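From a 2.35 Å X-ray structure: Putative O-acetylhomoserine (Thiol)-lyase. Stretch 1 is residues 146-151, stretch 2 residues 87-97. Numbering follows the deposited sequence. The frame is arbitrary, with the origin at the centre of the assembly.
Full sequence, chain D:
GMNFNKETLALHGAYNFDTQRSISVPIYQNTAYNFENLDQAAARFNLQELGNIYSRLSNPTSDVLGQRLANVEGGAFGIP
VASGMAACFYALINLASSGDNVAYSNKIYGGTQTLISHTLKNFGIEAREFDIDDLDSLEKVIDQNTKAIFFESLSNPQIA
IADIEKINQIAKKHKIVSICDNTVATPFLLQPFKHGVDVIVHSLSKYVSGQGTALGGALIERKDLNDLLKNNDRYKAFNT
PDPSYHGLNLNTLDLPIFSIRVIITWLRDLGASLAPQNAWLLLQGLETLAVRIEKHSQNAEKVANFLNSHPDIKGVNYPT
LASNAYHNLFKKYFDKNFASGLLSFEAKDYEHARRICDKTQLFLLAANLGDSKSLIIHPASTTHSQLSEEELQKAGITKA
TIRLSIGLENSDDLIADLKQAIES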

# COMPACT_ATOMS: atom_id res chain seq x y z
N THR D 146 9.30 -37.36 20.44
CA THR D 146 8.54 -36.93 19.28
C THR D 146 7.58 -35.86 19.76
O THR D 146 6.66 -36.13 20.55
CB THR D 146 7.77 -38.09 18.64
OG1 THR D 146 8.69 -39.11 18.22
CG2 THR D 146 6.98 -37.58 17.42
N LYS D 147 7.76 -34.64 19.26
CA LYS D 147 6.89 -33.52 19.69
C LYS D 147 5.78 -33.07 18.72
O LYS D 147 4.91 -32.28 19.10
CB LYS D 147 7.78 -32.32 19.96
CG LYS D 147 8.92 -32.63 20.89
CD LYS D 147 8.45 -33.24 22.20
CE LYS D 147 9.62 -33.35 23.15
NZ LYS D 147 9.18 -34.07 24.36
N ALA D 148 5.83 -33.53 17.47
CA ALA D 148 4.81 -33.15 16.51
C ALA D 148 4.68 -34.14 15.36
O ALA D 148 5.64 -34.85 15.00
CB ALA D 148 5.10 -31.76 15.96
N ILE D 149 3.47 -34.21 14.83
CA ILE D 149 3.09 -35.07 13.70
C ILE D 149 2.58 -34.09 12.63
O ILE D 149 1.53 -33.47 12.81
CB ILE D 149 2.05 -36.10 14.09
CG1 ILE D 149 2.66 -37.06 15.13
CG2 ILE D 149 1.62 -36.85 12.86
CD1 ILE D 149 1.70 -38.09 15.71
N PHE D 150 3.37 -33.94 11.56
CA PHE D 150 3.08 -33.00 10.50
C PHE D 150 2.67 -33.62 9.20
O PHE D 150 3.32 -34.54 8.72
CB PHE D 150 4.31 -32.15 10.25
CG PHE D 150 4.07 -31.01 9.29
CD1 PHE D 150 4.19 -31.20 7.92
CD2 PHE D 150 3.74 -29.75 9.77
CE1 PHE D 150 3.95 -30.16 7.05
CE2 PHE D 150 3.50 -28.71 8.89
CZ PHE D 150 3.60 -28.92 7.53
N PHE D 151 1.60 -33.08 8.62
CA PHE D 151 1.10 -33.57 7.35
C PHE D 151 0.21 -32.53 6.67
O PHE D 151 -0.18 -31.53 7.29
CB PHE D 151 0.26 -34.82 7.55
CG PHE D 151 -1.01 -34.57 8.30
CD1 PHE D 151 -1.02 -34.52 9.67
CD2 PHE D 151 -2.20 -34.44 7.63
CE1 PHE D 151 -2.20 -34.33 10.36
CE2 PHE D 151 -3.39 -34.24 8.31
CZ PHE D 151 -3.39 -34.18 9.69
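Stretch 2 87-97: ACFYALINLAS

Stretch 2 enters as the last turns of a helix that began earlier in the chain, and it leaves as a non-helical segment ending at Ser97. From Ala87 to Ile93 the backbone angles are helical, and i to i+4 hydrogen bonds include those from Ala91 N to Ala87 O (3.0 Å) and Leu92 N to Cys88 O (3.1 Å). The carbonyl of Leu92 then accepts twice, from Leu95 N (2.9 Å) and from Ala96 N (2.7 Å), which holds the departing chain compactly against the helix.

This helix packs across strand 146-151 with its direction roughly reversed: the axes make an angle of 147° between their N-to-C directions and approach to 9.3 Å, a spacing that leaves room for a layer of side chains. The antiparallel sense sets the order of contacts, so that the start of the strand meets the end of stretch 2, with the CA atoms of Lys147 and Ala96 5.5 Å apart, while Phe150 reaches back to Cys88. No hydrogen bond crosses the interface; packing alone joins the two segments here.

The apolar contacts centre on Ala148 and Phe150, which point toward stretch 2, whereas the intervening Ile149 points away. Ala148, with only a methyl group, lets the leucines come close: its CB lies 3.8 Å from Leu95 CD1 and 4.2 Å from Leu92 CD2. Leu92 leaves its backbone sideways, but its branched end comes nearer the strand, and its CD2 also lies 4.4 Å from Phe150 CD2. Leu92 CD2 thus touches both Ala148 and Phe150.

Phe150, with chi1 near 180° (t), spans the longer gap toward the earlier part of the helix. Its CZ comes within 3.9 Å of Cys88 SG, a sulfur-aromatic contact in which SG stands 5.1 Å from the ring centroid and approaches obliquely, 70° off the ring normal. Cysteine suits this place because its polarizable sulfur packs well against an aromatic ring without demanding much space.

At the other end, contact passes to the backbone and the base of a side chain. Lys147 CB lies 3.3 Å from Leu95 O and 3.9 Å from Ala96 CB, and the small side chain of Ala96 suits this close passage. Although the CA-to-CB bond of Lys147 points toward stretch 2, the end of its long chain leads away, so its aliphatic base can pack while its amino group is hydrogen-bonded to a residue just beyond the stretches.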

# COMPACT_ATOMS: atom_id res chain seq x y z
N ALA D 87 5.26 -19.96 9.11
CA ALA D 87 4.20 -20.59 9.90
C ALA D 87 4.56 -22.06 10.22
O ALA D 87 4.35 -22.52 11.35
CB ALA D 87 2.87 -20.53 9.15
N CYS D 88 5.05 -22.80 9.23
CA CYS D 88 5.44 -24.22 9.44
C CYS D 88 6.61 -24.27 10.46
O CYS D 88 6.56 -25.01 11.43
CB CYS D 88 5.80 -24.91 8.14
SG CYS D 88 4.44 -25.11 6.96
N PHE D 89 7.61 -23.41 10.26
CA PHE D 89 8.78 -23.31 11.14
C PHE D 89 8.35 -22.99 12.59
O PHE D 89 8.70 -23.72 13.52
CB PHE D 89 9.77 -22.33 10.54
CG PHE D 89 10.85 -21.92 11.46
CD1 PHE D 89 11.68 -22.85 12.02
CD2 PHE D 89 11.12 -20.57 11.66
CE1 PHE D 89 12.72 -22.45 12.86
CE2 PHE D 89 12.15 -20.15 12.46
CZ PHE D 89 12.96 -21.10 13.07
N TYR D 90 7.60 -21.91 12.77
CA TYR D 90 7.09 -21.50 14.08
C TYR D 90 6.26 -22.57 14.77
O TYR D 90 6.36 -22.74 15.97
CB TYR D 90 6.31 -20.19 13.92
CG TYR D 90 7.16 -18.94 13.95
CD1 TYR D 90 8.44 -18.94 13.41
CD2 TYR D 90 6.62 -17.73 14.34
CE1 TYR D 90 9.22 -17.80 13.42
CE2 TYR D 90 7.38 -16.57 14.32
CZ TYR D 90 8.67 -16.62 13.85
OH TYR D 90 9.44 -15.47 13.82
N ALA D 91 5.46 -23.31 14.01
CA ALA D 91 4.62 -24.36 14.60
C ALA D 91 5.47 -25.52 15.15
O ALA D 91 5.23 -26.00 16.26
CB ALA D 91 3.61 -24.88 13.61
N LEU D 92 6.48 -25.91 14.40
CA LEU D 92 7.37 -26.97 14.82
C LEU D 92 8.26 -26.58 16.03
O LEU D 92 8.31 -27.30 17.05
CB LEU D 92 8.22 -27.42 13.63
CG LEU D 92 7.39 -28.07 12.50
CD1 LEU D 92 8.19 -28.25 11.21
CD2 LEU D 92 6.80 -29.40 12.95
N ILE D 93 8.95 -25.45 15.93
CA ILE D 93 9.82 -25.01 17.03
C ILE D 93 9.05 -24.64 18.27
O ILE D 93 9.63 -24.62 19.34
CB ILE D 93 10.77 -23.85 16.66
CG1 ILE D 93 9.95 -22.59 16.31
CG2 ILE D 93 11.71 -24.28 15.54
CD1 ILE D 93 10.78 -21.40 15.89
N ASN D 94 7.75 -24.39 18.16
CA ASN D 94 7.00 -24.03 19.35
C ASN D 94 6.74 -25.30 20.14
O ASN D 94 6.29 -25.26 21.29
CB ASN D 94 5.66 -23.41 19.01
CG ASN D 94 5.05 -22.65 20.17
OD1 ASN D 94 5.78 -22.06 20.98
ND2 ASN D 94 3.75 -22.55 20.20
N LEU D 95 6.97 -26.44 19.49
CA LEU D 95 6.76 -27.77 20.06
C LEU D 95 8.03 -28.58 20.29
O LEU D 95 8.12 -29.30 21.28
CB LEU D 95 5.86 -28.58 19.13
CG LEU D 95 4.45 -28.02 18.91
CD1 LEU D 95 3.73 -28.79 17.82
CD2 LEU D 95 3.67 -28.02 20.21
N ALA D 96 9.01 -28.45 19.39
CA ALA D 96 10.26 -29.18 19.51
C ALA D 96 11.47 -28.26 19.64
O ALA D 96 11.52 -27.18 19.05
CB ALA D 96 10.45 -30.08 18.31
N SER D 97 12.44 -28.72 20.42
CA SER D 97 13.69 -28.00 20.64
C SER D 97 14.83 -28.99 20.44
O SER D 97 14.60 -30.18 20.20
CB SER D 97 13.71 -27.34 22.02
OG SER D 97 13.53 -28.30 23.03